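Local coordinates for DUF4627 domain-containing protein (Bacteroides thetaiotaomicron, PDB 3SEE), which is of unknown function but has a galactose-binding domain-like fold and probably binds sugars, at residues V21-N27 against E35-N41; N41-T47 against T74-A79; S110-K114 against V164-M168. All coordinates share one frame; numbering follows the deposited sequence. Where two conformers were deposited one is given.

Interaction 1 of 3, residues V21-N27 against E35-N41; sequences VTNKVTN and EWFIMNN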
loop_
_atom_site.group_PDB
_atom_site.type_symbol
_atom_site.label_atom_id
_atom_site.label_comp_id
_atom_site.label_asym_id
_atom_site.label_seq_id
_atom_site.Cartn_x
_atom_site.Cartn_y
_atom_site.Cartn_z
ATOM N N VAL A 21 14.674 -8.376 4.489
ATOM C CA VAL A 21 13.329 -8.442 5.066
ATOM C C VAL A 21 12.776 -9.836 4.889
ATOM O O VAL A 21 12.592 -10.300 3.755
ATOM C CB VAL A 21 12.396 -7.469 4.351
ATOM C CG1 VAL A 21 10.942 -7.633 4.844
ATOM C CG2 VAL A 21 12.880 -6.024 4.544
ATOM N N THR A 22 12.492 -10.501 6.012
ATOM C CA THR A 22 11.869 -11.835 5.992
ATOM C C THR A 22 10.642 -11.929 6.888
ATOM O O THR A 22 9.875 -12.893 6.745
ATOM C CB THR A 22 12.867 -12.947 6.424
ATOM O OG1 THR A 22 13.376 -12.616 7.725
ATOM C CG2 THR A 22 14.014 -13.103 5.407
ATOM N N ASN A 23 10.445 -10.947 7.773
ATOM C CA ASN A 23 9.333 -11.044 8.727
ATOM C C ASN A 23 7.970 -11.032 8.074
ATOM O O ASN A 23 7.595 -10.139 7.350
ATOM C CB ASN A 23 9.354 -9.965 9.776
ATOM C CG ASN A 23 10.483 -10.137 10.760
ATOM O OD1 ASN A 23 11.016 -11.242 10.954
ATOM N ND2 ASN A 23 10.830 -9.056 11.408
ATOM N N LYS A 24 7.246 -12.100 8.344
ATOM C CA LYS A 24 5.898 -12.288 7.895
ATOM C C LYS A 24 4.965 -12.145 9.074
ATOM O O LYS A 24 5.254 -12.655 10.161
ATOM C CB LYS A 24 5.797 -13.696 7.332
ATOM C CG LYS A 24 4.494 -14.076 6.801
ATOM C CD LYS A 24 4.669 -15.227 5.811
ATOM C CE LYS A 24 3.542 -15.150 4.848
ATOM N NZ LYS A 24 2.414 -15.876 5.293
ATOM N N VAL A 25 3.829 -11.491 8.870
ATOM C CA VAL A 25 2.777 -11.462 9.869
ATOM C C VAL A 25 1.505 -11.958 9.231
ATOM O O VAL A 25 1.370 -11.849 8.006
ATOM C CB VAL A 25 2.557 -10.053 10.487
ATOM C CG1 VAL A 25 3.824 -9.573 11.225
ATOM C CG2 VAL A 25 2.129 -9.035 9.442
ATOM N N THR A 26 0.561 -12.421 10.053
ATOM C CA THR A 26 -0.744 -12.824 9.562
ATOM C C THR A 26 -1.771 -11.710 9.656
ATOM O O THR A 26 -2.829 -11.810 9.065
ATOM C CB THR A 26 -1.240 -14.063 10.294
ATOM O OG1 THR A 26 -1.316 -13.749 11.672
ATOM C CG2 THR A 26 -0.310 -15.260 10.038
ATOM N N ASN A 27 -1.449 -10.657 10.389
ATOM C CA ASN A 27 -2.301 -9.457 10.453
ATOM C C ASN A 27 -1.390 -8.287 10.786
ATOM O O ASN A 27 -0.516 -8.421 11.660
ATOM C CB ASN A 27 -3.406 -9.609 11.513
ATOM C CG ASN A 27 -4.431 -8.490 11.480
ATOM O OD1 ASN A 27 -4.120 -7.342 11.789
ATOM N ND2 ASN A 27 -5.678 -8.828 11.131
ATOM N N GLU A 35 9.531 -1.258 10.606
ATOM C CA GLU A 35 10.170 -2.369 9.919
ATOM C C GLU A 35 9.245 -2.683 8.761
ATOM O O GLU A 35 8.067 -2.326 8.826
ATOM C CB GLU A 35 10.245 -3.571 10.852
ATOM C CG GLU A 35 11.106 -3.317 12.069
ATOM C CD GLU A 35 11.486 -4.560 12.816
ATOM O OE1 GLU A 35 11.042 -5.677 12.432
ATOM O OE2 GLU A 35 12.235 -4.400 13.811
ATOM N N TRP A 36 9.752 -3.334 7.712
ATOM C CA TRP A 36 8.879 -3.931 6.719
ATOM C C TRP A 36 8.332 -5.265 7.204
ATOM O O TRP A 36 9.009 -6.014 7.904
ATOM C CB TRP A 36 9.632 -4.148 5.411
ATOM C CG TRP A 36 10.047 -2.889 4.759
ATOM C CD1 TRP A 36 11.298 -2.351 4.747
ATOM C CD2 TRP A 36 9.222 -1.999 3.989
ATOM N NE1 TRP A 36 11.304 -1.183 4.035
ATOM C CE2 TRP A 36 10.042 -0.936 3.565
ATOM C CE3 TRP A 36 7.859 -1.968 3.664
ATOM C CZ2 TRP A 36 9.550 0.108 2.791
ATOM C CZ3 TRP A 36 7.392 -0.934 2.893
ATOM C CH2 TRP A 36 8.232 0.097 2.482
ATOM N N PHE A 37 7.111 -5.565 6.790
ATOM C CA PHE A 37 6.535 -6.876 6.969
ATOM C C PHE A 37 5.971 -7.397 5.666
ATOM O O PHE A 37 5.602 -6.627 4.773
ATOM C CB PHE A 37 5.485 -6.900 8.097
ATOM C CG PHE A 37 4.273 -6.058 7.851
ATOM C CD1 PHE A 37 3.209 -6.547 7.136
ATOM C CD2 PHE A 37 4.174 -4.790 8.377
ATOM C CE1 PHE A 37 2.058 -5.773 6.951
ATOM C CE2 PHE A 37 3.038 -4.022 8.195
ATOM C CZ PHE A 37 1.975 -4.521 7.497
ATOM N N ILE A 38 5.902 -8.714 5.580
ATOM C CA ILE A 38 5.294 -9.413 4.469
ATOM C C ILE A 38 3.936 -9.923 4.884
ATOM O O ILE A 38 3.820 -10.668 5.867
ATOM C CB ILE A 38 6.172 -10.573 3.994
ATOM C CG1 ILE A 38 7.519 -10.043 3.515
ATOM C CG2 ILE A 38 5.438 -11.383 2.926
ATOM C CD1 ILE A 38 8.609 -11.123 3.412
HETATM N N MSE A 39 2.889 -9.491 4.185
HETATM C CA MSE A 39 1.562 -10.095 4.297
HETATM C C MSE A 39 1.345 -10.992 3.094
HETATM O O MSE A 39 1.420 -10.539 1.952
HETATM C CB MSE A 39 0.455 -9.036 4.360
HETATM C CG MSE A 39 0.044 -8.686 5.775
HETATM SE SE MSE A 39 -1.055 -10.007 6.647
HETATM C CE MSE A 39 -2.671 -9.511 5.791
ATOM N N ASN A 40 1.107 -12.277 3.346
ATOM C CA ASN A 40 0.730 -13.213 2.304
ATOM C C ASN A 40 -0.209 -14.224 2.913
ATOM O O ASN A 40 0.199 -15.301 3.380
ATOM C CB ASN A 40 1.953 -13.886 1.675
ATOM C CG ASN A 40 1.602 -14.771 0.522
ATOM O OD1 ASN A 40 0.422 -14.969 0.202
ATOM N ND2 ASN A 40 2.636 -15.339 -0.100
ATOM N N ASN A 41 -1.484 -13.859 2.933
ATOM C CA ASN A 41 -2.568 -14.718 3.351
ATOM C C ASN A 41 -3.320 -15.294 2.168
ATOM O O ASN A 41 -4.348 -15.923 2.353
ATOM C CB ASN A 41 -3.521 -14.023 4.344
ATOM C CG ASN A 41 -2.889 -13.744 5.680
ATOM O OD1 ASN A 41 -1.894 -14.364 6.078
ATOM N ND2 ASN A 41 -3.499 -12.802 6.416
HETATM O O HOH W 1 8.912 -6.836 10.613
HETATM O O HOH W 2 0.754 -13.496 5.944
#

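Interaction 2 of 3, residues N41-T47 against T74-A79; sequences NEADGVT and TSWYKA. With NA (sodium ion), chain B.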
loop_
_atom_site.group_PDB
_atom_site.type_symbol
_atom_site.label_atom_id
_atom_site.label_comp_id
_atom_site.label_asym_id
_atom_site.label_seq_id
_atom_site.Cartn_x
_atom_site.Cartn_y
_atom_site.Cartn_z
ATOM N N ASN A 41 -1.484 -13.859 2.933
ATOM C CA ASN A 41 -2.568 -14.718 3.351
ATOM C C ASN A 41 -3.320 -15.294 2.168
ATOM O O ASN A 41 -4.348 -15.923 2.353
ATOM C CB ASN A 41 -3.521 -14.023 4.344
ATOM C CG ASN A 41 -2.889 -13.744 5.680
ATOM O OD1 ASN A 41 -1.894 -14.364 6.078
ATOM N ND2 ASN A 41 -3.499 -12.802 6.416
ATOM N N GLU A 42 -2.821 -15.107 0.952
ATOM C CA GLU A 42 -3.337 -15.860 -0.179
ATOM C C GLU A 42 -3.008 -17.335 0.033
ATOM O O GLU A 42 -2.059 -17.678 0.742
ATOM C CB GLU A 42 -2.745 -15.353 -1.499
ATOM C CG GLU A 42 -3.205 -13.956 -1.904
ATOM C CD GLU A 42 -4.585 -13.928 -2.504
ATOM O OE1 GLU A 42 -4.977 -14.911 -3.153
ATOM O OE2 GLU A 42 -5.236 -12.875 -2.434
ATOM N N ALA A 43 -3.768 -18.200 -0.611
ATOM C CA ALA A 43 -3.547 -19.629 -0.554
ATOM C C ALA A 43 -2.105 -19.959 -0.902
ATOM O O ALA A 43 -1.484 -19.311 -1.773
ATOM C CB ALA A 43 -4.483 -20.327 -1.523
ATOM N N ASP A 44 -1.589 -21.007 -0.270
ATOM C CA ASP A 44 -0.273 -21.526 -0.588
ATOM C C ASP A 44 -0.132 -21.675 -2.092
ATOM O O ASP A 44 -0.961 -22.293 -2.744
ATOM C CB ASP A 44 -0.079 -22.868 0.117
ATOM C CG ASP A 44 1.235 -23.507 -0.229
ATOM O OD1 ASP A 44 1.274 -24.246 -1.249
ATOM O OD2 ASP A 44 2.223 -23.259 0.503
ATOM N N GLY A 45 0.955 -21.120 -2.628
ATOM C CA GLY A 45 1.297 -21.226 -4.032
ATOM C C GLY A 45 0.839 -20.097 -4.919
ATOM O O GLY A 45 1.268 -20.013 -6.072
ATOM N N VAL A 46 -0.005 -19.191 -4.418
ATOM C CA VAL A 46 -0.546 -18.110 -5.245
ATOM C C VAL A 46 0.485 -17.017 -5.538
ATOM O O VAL A 46 0.652 -16.615 -6.699
ATOM C CB VAL A 46 -1.803 -17.518 -4.579
ATOM C CG1 VAL A 46 -2.246 -16.198 -5.262
ATOM C CG2 VAL A 46 -2.976 -18.538 -4.625
ATOM N N THR A 47 1.167 -16.531 -4.504
ATOM C CA THR A 47 2.159 -15.484 -4.680
ATOM C C THR A 47 3.331 -15.722 -3.740
ATOM O O THR A 47 3.214 -16.426 -2.727
ATOM C CB THR A 47 1.523 -14.062 -4.527
ATOM O OG1 THR A 47 2.534 -13.050 -4.699
ATOM C CG2 THR A 47 0.848 -13.891 -3.184
ATOM N N THR A 74 -4.767 -11.039 -6.841
ATOM C CA THR A 74 -4.705 -11.176 -5.399
ATOM C C THR A 74 -5.502 -10.087 -4.695
ATOM O O THR A 74 -5.722 -8.992 -5.225
ATOM C CB THR A 74 -3.243 -11.256 -4.913
ATOM O OG1 THR A 74 -2.536 -10.051 -5.243
ATOM C CG2 THR A 74 -2.495 -12.436 -5.508
ATOM N N SER A 75 -5.893 -10.397 -3.471
ATOM C CA SER A 75 -6.781 -9.555 -2.671
ATOM C C SER A 75 -6.043 -8.427 -1.976
ATOM O O SER A 75 -4.986 -8.658 -1.401
ATOM C CB SER A 75 -7.416 -10.416 -1.581
ATOM O OG SER A 75 -8.053 -9.617 -0.604
ATOM N N TRP A 76 -6.638 -7.238 -1.950
ATOM C CA TRP A 76 -6.003 -6.076 -1.348
ATOM C C TRP A 76 -5.634 -6.268 0.099
ATOM O O TRP A 76 -4.695 -5.633 0.586
ATOM C CB TRP A 76 -6.900 -4.833 -1.511
ATOM C CG TRP A 76 -8.175 -4.845 -0.741
ATOM C CD1 TRP A 76 -9.388 -5.265 -1.174
ATOM C CD2 TRP A 76 -8.382 -4.394 0.611
ATOM N NE1 TRP A 76 -10.333 -5.090 -0.198
ATOM C CE2 TRP A 76 -9.744 -4.540 0.900
ATOM C CE3 TRP A 76 -7.557 -3.818 1.580
ATOM C CZ2 TRP A 76 -10.285 -4.217 2.138
ATOM C CZ3 TRP A 76 -8.088 -3.486 2.806
ATOM C CH2 TRP A 76 -9.442 -3.690 3.079
ATOM N N TYR A 77 -6.385 -7.114 0.814
ATOM C CA TYR A 77 -6.174 -7.301 2.249
ATOM C C TYR A 77 -5.386 -8.569 2.578
ATOM O O TYR A 77 -5.181 -8.871 3.752
ATOM C CB TYR A 77 -7.508 -7.252 3.022
ATOM C CG TYR A 77 -8.503 -8.312 2.636
ATOM C CD1 TYR A 77 -8.544 -9.551 3.265
ATOM C CD2 TYR A 77 -9.432 -8.074 1.653
ATOM C CE1 TYR A 77 -9.480 -10.522 2.900
ATOM C CE2 TYR A 77 -10.367 -9.037 1.280
ATOM C CZ TYR A 77 -10.389 -10.256 1.906
ATOM O OH TYR A 77 -11.330 -11.224 1.539
ATOM N N LYS A 78 -4.964 -9.316 1.561
ATOM C CA LYS A 78 -4.251 -10.577 1.785
ATOM C C LYS A 78 -2.765 -10.550 1.458
ATOM O O LYS A 78 -2.004 -11.210 2.141
ATOM C CB LYS A 78 -4.887 -11.732 1.022
ATOM C CG LYS A 78 -6.316 -12.038 1.437
ATOM C CD LYS A 78 -6.816 -13.292 0.730
ATOM C CE LYS A 78 -8.281 -13.483 0.970
ATOM N NZ LYS A 78 -8.750 -14.723 0.247
ATOM N N ALA A 79 -2.352 -9.862 0.387
ATOM C CA ALA A 79 -0.963 -9.979 -0.090
ATOM C C ALA A 79 -0.395 -8.592 -0.393
ATOM O O ALA A 79 -0.820 -7.923 -1.349
ATOM C CB ALA A 79 -0.897 -10.866 -1.323
HETATM NA NA NA B . 4.435 -18.459 -2.635
HETATM O O HOH W 3 -5.672 -11.253 5.299
HETATM O O HOH W 4 -6.658 -17.119 1.591
HETATM O O HOH W 5 -7.903 -13.796 -2.843
HETATM O O HOH W 6 3.809 -18.824 -4.974
HETATM O O HOH W 7 5.257 -20.660 -2.610
#

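Interaction 3 of 3, residues S110-K114 against V164-M168; sequences SVYIK and VYYDM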
loop_
_atom_site.group_PDB
_atom_site.type_symbol
_atom_site.label_atom_id
_atom_site.label_comp_id
_atom_site.label_asym_id
_atom_site.label_seq_id
_atom_site.Cartn_x
_atom_site.Cartn_y
_atom_site.Cartn_z
ATOM N N SER A 110 0.485 -0.627 -6.827
ATOM C CA SER A 110 -0.571 0.001 -6.069
ATOM C C SER A 110 -0.163 0.290 -4.645
ATOM O O SER A 110 0.752 -0.327 -4.106
ATOM C CB SER A 110 -1.796 -0.900 -6.073
ATOM O OG SER A 110 -2.135 -1.306 -7.404
ATOM N N VAL A 111 -0.903 1.200 -4.036
ATOM C CA VAL A 111 -0.650 1.712 -2.693
ATOM C C VAL A 111 -1.971 1.950 -1.969
ATOM O O VAL A 111 -2.920 2.440 -2.593
ATOM C CB VAL A 111 -0.018 3.122 -2.805
ATOM C CG1 VAL A 111 0.150 3.771 -1.426
ATOM C CG2 VAL A 111 1.286 3.043 -3.559
ATOM N N TYR A 112 -2.018 1.745 -0.660
ATOM C CA TYR A 112 -3.011 2.366 0.205
ATOM C C TYR A 112 -2.363 2.555 1.582
ATOM O O TYR A 112 -1.310 1.974 1.871
ATOM C CB TYR A 112 -4.336 1.584 0.269
ATOM C CG TYR A 112 -4.276 0.177 0.820
ATOM C CD1 TYR A 112 -4.195 -0.056 2.185
ATOM C CD2 TYR A 112 -4.270 -0.918 -0.026
ATOM C CE1 TYR A 112 -4.142 -1.337 2.695
ATOM C CE2 TYR A 112 -4.205 -2.210 0.477
ATOM C CZ TYR A 112 -4.150 -2.412 1.844
ATOM O OH TYR A 112 -4.084 -3.683 2.384
ATOM N N ILE A 113 -3.010 3.360 2.431
ATOM C CA ILE A 113 -2.507 3.629 3.777
ATOM C C ILE A 113 -3.710 3.517 4.710
ATOM O O ILE A 113 -4.663 4.292 4.616
ATOM C CB ILE A 113 -1.832 5.015 3.888
ATOM C CG1 ILE A 113 -0.808 5.243 2.763
ATOM C CG2 ILE A 113 -1.154 5.142 5.275
ATOM C CD1 ILE A 113 -0.097 6.618 2.817
ATOM N N LYS A 114 -3.674 2.512 5.586
ATOM C CA LYS A 114 -4.837 2.062 6.345
ATOM C C LYS A 114 -4.576 2.095 7.845
ATOM O O LYS A 114 -3.478 1.846 8.320
ATOM C CB LYS A 114 -5.244 0.635 5.914
ATOM C CG LYS A 114 -6.591 0.184 6.441
ATOM C CD LYS A 114 -6.976 -1.172 5.878
ATOM C CE LYS A 114 -8.369 -1.613 6.284
ATOM N NZ LYS A 114 -8.483 -1.868 7.753
ATOM N N VAL A 164 2.604 9.286 -5.411
ATOM C CA VAL A 164 1.224 9.584 -5.105
ATOM C C VAL A 164 1.163 10.443 -3.850
ATOM O O VAL A 164 1.817 10.145 -2.847
ATOM C CB VAL A 164 0.360 8.315 -4.986
ATOM C CG1 VAL A 164 0.920 7.320 -3.974
ATOM C CG2 VAL A 164 -1.105 8.702 -4.640
ATOM N N TYR A 165 0.323 11.482 -3.906
ATOM C CA TYR A 165 0.025 12.294 -2.731
ATOM C C TYR A 165 -1.217 11.821 -2.019
ATOM O O TYR A 165 -2.233 11.492 -2.656
ATOM C CB TYR A 165 -0.157 13.779 -3.120
ATOM C CG TYR A 165 1.126 14.556 -3.280
ATOM C CD1 TYR A 165 1.998 14.276 -4.298
ATOM C CD2 TYR A 165 1.474 15.549 -2.376
ATOM C CE1 TYR A 165 3.198 14.981 -4.430
ATOM C CE2 TYR A 165 2.662 16.269 -2.518
ATOM C CZ TYR A 165 3.497 15.954 -3.538
ATOM O OH TYR A 165 4.683 16.655 -3.670
ATOM N N TYR A 166 -1.116 11.811 -0.704
ATOM C CA TYR A 166 -2.234 11.521 0.180
ATOM C C TYR A 166 -2.538 12.735 1.051
ATOM O O TYR A 166 -1.636 13.521 1.377
ATOM C CB TYR A 166 -1.917 10.279 1.086
ATOM C CG TYR A 166 -2.189 8.973 0.349
ATOM C CD1 TYR A 166 -1.217 8.366 -0.409
ATOM C CD2 TYR A 166 -3.449 8.409 0.374
ATOM C CE1 TYR A 166 -1.529 7.201 -1.124
ATOM C CE2 TYR A 166 -3.759 7.289 -0.347
ATOM C CZ TYR A 166 -2.790 6.670 -1.093
ATOM O OH TYR A 166 -3.041 5.540 -1.856
ATOM N N ASP A 167 -3.802 12.853 1.451
ATOM C CA ASP A 167 -4.222 13.881 2.408
ATOM C C ASP A 167 -4.526 13.179 3.728
ATOM O O ASP A 167 -5.566 12.551 3.881
ATOM C CB ASP A 167 -5.445 14.625 1.889
ATOM C CG ASP A 167 -5.792 15.842 2.723
ATOM O OD1 ASP A 167 -5.237 15.992 3.828
ATOM O OD2 ASP A 167 -6.624 16.657 2.239
HETATM N N MSE A 168 -3.599 13.283 4.674
HETATM C CA MSE A 168 -3.832 12.693 5.992
HETATM C C MSE A 168 -4.935 13.433 6.759
HETATM O O MSE A 168 -5.415 12.929 7.785
HETATM C CB MSE A 168 -2.525 12.632 6.795
HETATM C CG MSE A 168 -1.656 11.426 6.514
HETATM SE SE MSE A 168 -1.420 11.040 4.618
HETATM C CE MSE A 168 -0.060 9.751 4.913
#

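Interaction 1 of 3, residues V21-N27 against E35-N41
Lys24 NZ has two acceptors, Asn40 O at 3.0 Å, which it meets from above the carbonyl plane, and a water. That water also accepts from Asn40 N and donates to Val25 O and Asn41 OD1, so it ties both segments together. The lysine chain leaves with CG anti to the backbone N (chi1 -179°) and bends at its last torsion, which brings the ammonium over to the Asn40 carbonyl. Its CE packs on Asn40 CB. Asn41 uses both ends of its amide: OD1 takes the water, and ND2 gives a nearly straight bond of 2.9 Å to Thr26 O, which lies in the amide plane. Replacing Asn41 by an alanine removes both polar ends, which would probably leave Thr26 O without this donor and the water with one partner fewer, so that the end of 21-27 is held less firmly.

The backbones pair briefly in parallel around Lys24 and Ile38. Ile38 N donates to Asn23 O at 2.8 Å, and Ile38 O accepts from Val25 N at 3.1 Å. At the other end a second water accepts from Asn23 ND2 and donates to Glu35 OE1 and Trp36 O.

Apolar groups fill in beside the strands. Val21 sets both methyls against Trp36 CB, with CG1 at 3.8 Å. Val25 CG2 reaches Phe37 CD1 at 3.6 Å.

Strand 24-25 is thus a short, weakly bonded edge strand of the mixed sheet. Strand 36-40 bonds antiparallel to strand 79-85 along its other edge, where Phe37 pairs with Gly82 and Met39 with Phe80. Val21 and Ile38 both touch Met63 of strand 61-66, in the second sheet.

Interaction 2 of 3, residues N41-T47 against T74-A79
Asn41 N gives an almost straight backbone bond, 2.8 Å long, to Lys78 O, and this joins two loops of the galactose-binding-like β-sandwich where neither is in regular structure. From Ala43 to Val46 the first loop makes a type II β turn, with Gly45 at a positive phi.

Glu42 carries most of the side-chain contact. Its chain bends at chi2 (-78°), which carries the carboxylate to the 74-79 loop. There OE2 accepts from Ser75 N at 2.8 Å on its syn side, tilted from the carboxylate plane, and also takes a bond from a water. Glu42 CG rests on Ala79 CB, and the carboxylate carbon lies near Thr74 CB. Lys78 runs extended alongside, its CD 3.6 Å from Glu42 OE2. Its NZ stays 4.8 Å from Glu42 OE2, and the water bound to OE2 makes only a weak bond to Lys78 NZ.

Methyl groups also meet across the two loops. Val46 CG1 meets Thr74 CG2, and Thr47 CG2 meets Ala79 CB. Thr47 OG1 is hydrogen-bonded to Asn67 OD1 and to Asp66 O. Thr47 O binds a sodium ion at 2.4 Å, together with two waters and Thr48 OG1.

Interaction 3 of 3, residues S110-K114 against V164-M168
Tyr166 meets Ile113 and Val111 in a contact made almost wholly of apolar side chains. The two strands face each other from different sheets. Their axes come within 9.5 Å and run at 19° to one another, close to parallel.

The aromatic contact is a CH-pi interaction. Ile113 CD1 sits over one face of the Tyr166 ring, 4.2 Å from its centroid and offset toward the rim on the CD1 side. Ile113 CG1 lies anti to the carbonyl carbon (chi1 -49°), and with chi2 extended (180°) CD1 is carried out toward the Tyr166 ring.

The other apolar contacts lie beside this pair. Val111 CG1 lies 3.8 Å from Tyr166 CE1, meeting the ring obliquely as the two side chains pass in opposite directions. Its other methyl, CG2, reaches Val164 CG1 at 4.3 Å. Ile113 CD1 is also met by CE of Met168, a selenomethionine, at 3.8 Å. The chain of Met168 bends at chi2 and crosses the isoleucine at about a right angle. Ile113 CD1 thus touches both the ring face and the Met168 methyl.

The polar part is small. Tyr166 OH comes to 3.2 Å from Val111 O, but its hydrogen-bond partner is Ala147 O, so this buried hydroxyl is satisfied.

Strand 108-115 belongs to the mixed sheet, where Ser110, Tyr112 and Lys114 pair with strand 199-204, and Val111 pairs with Tyr149. Strand 160-167 belongs to the antiparallel sheet, between strands 93-102 and 130-133. Leu96 and Phe98 of strand 93-102 also pack on Val111, and Phe131 of strand 130-133 touches both Ile113 and Met168. The contact is part of the core between the two layers of the sandwich.

Overall arrangement
Interactions 1 and 2 are neighbours, with centres about 12 Å apart, and they share Asn41, where strand 36-40 runs into the 41-47 loop. They also touch through Asn40 ND2, which lies 2.9 Å from Thr47 O, the carbonyl that binds sodium. The Asn40 side chain is about 4 Å from the ion. Interaction 3 lies deeper, its centre about 19 Å from that of interaction 1 and 21 Å from that of interaction 2. It reaches the same mixed sheet as interaction 1 without touching it. It does meet interaction 2, where Tyr112 OH is 2.7 Å from Trp76 O.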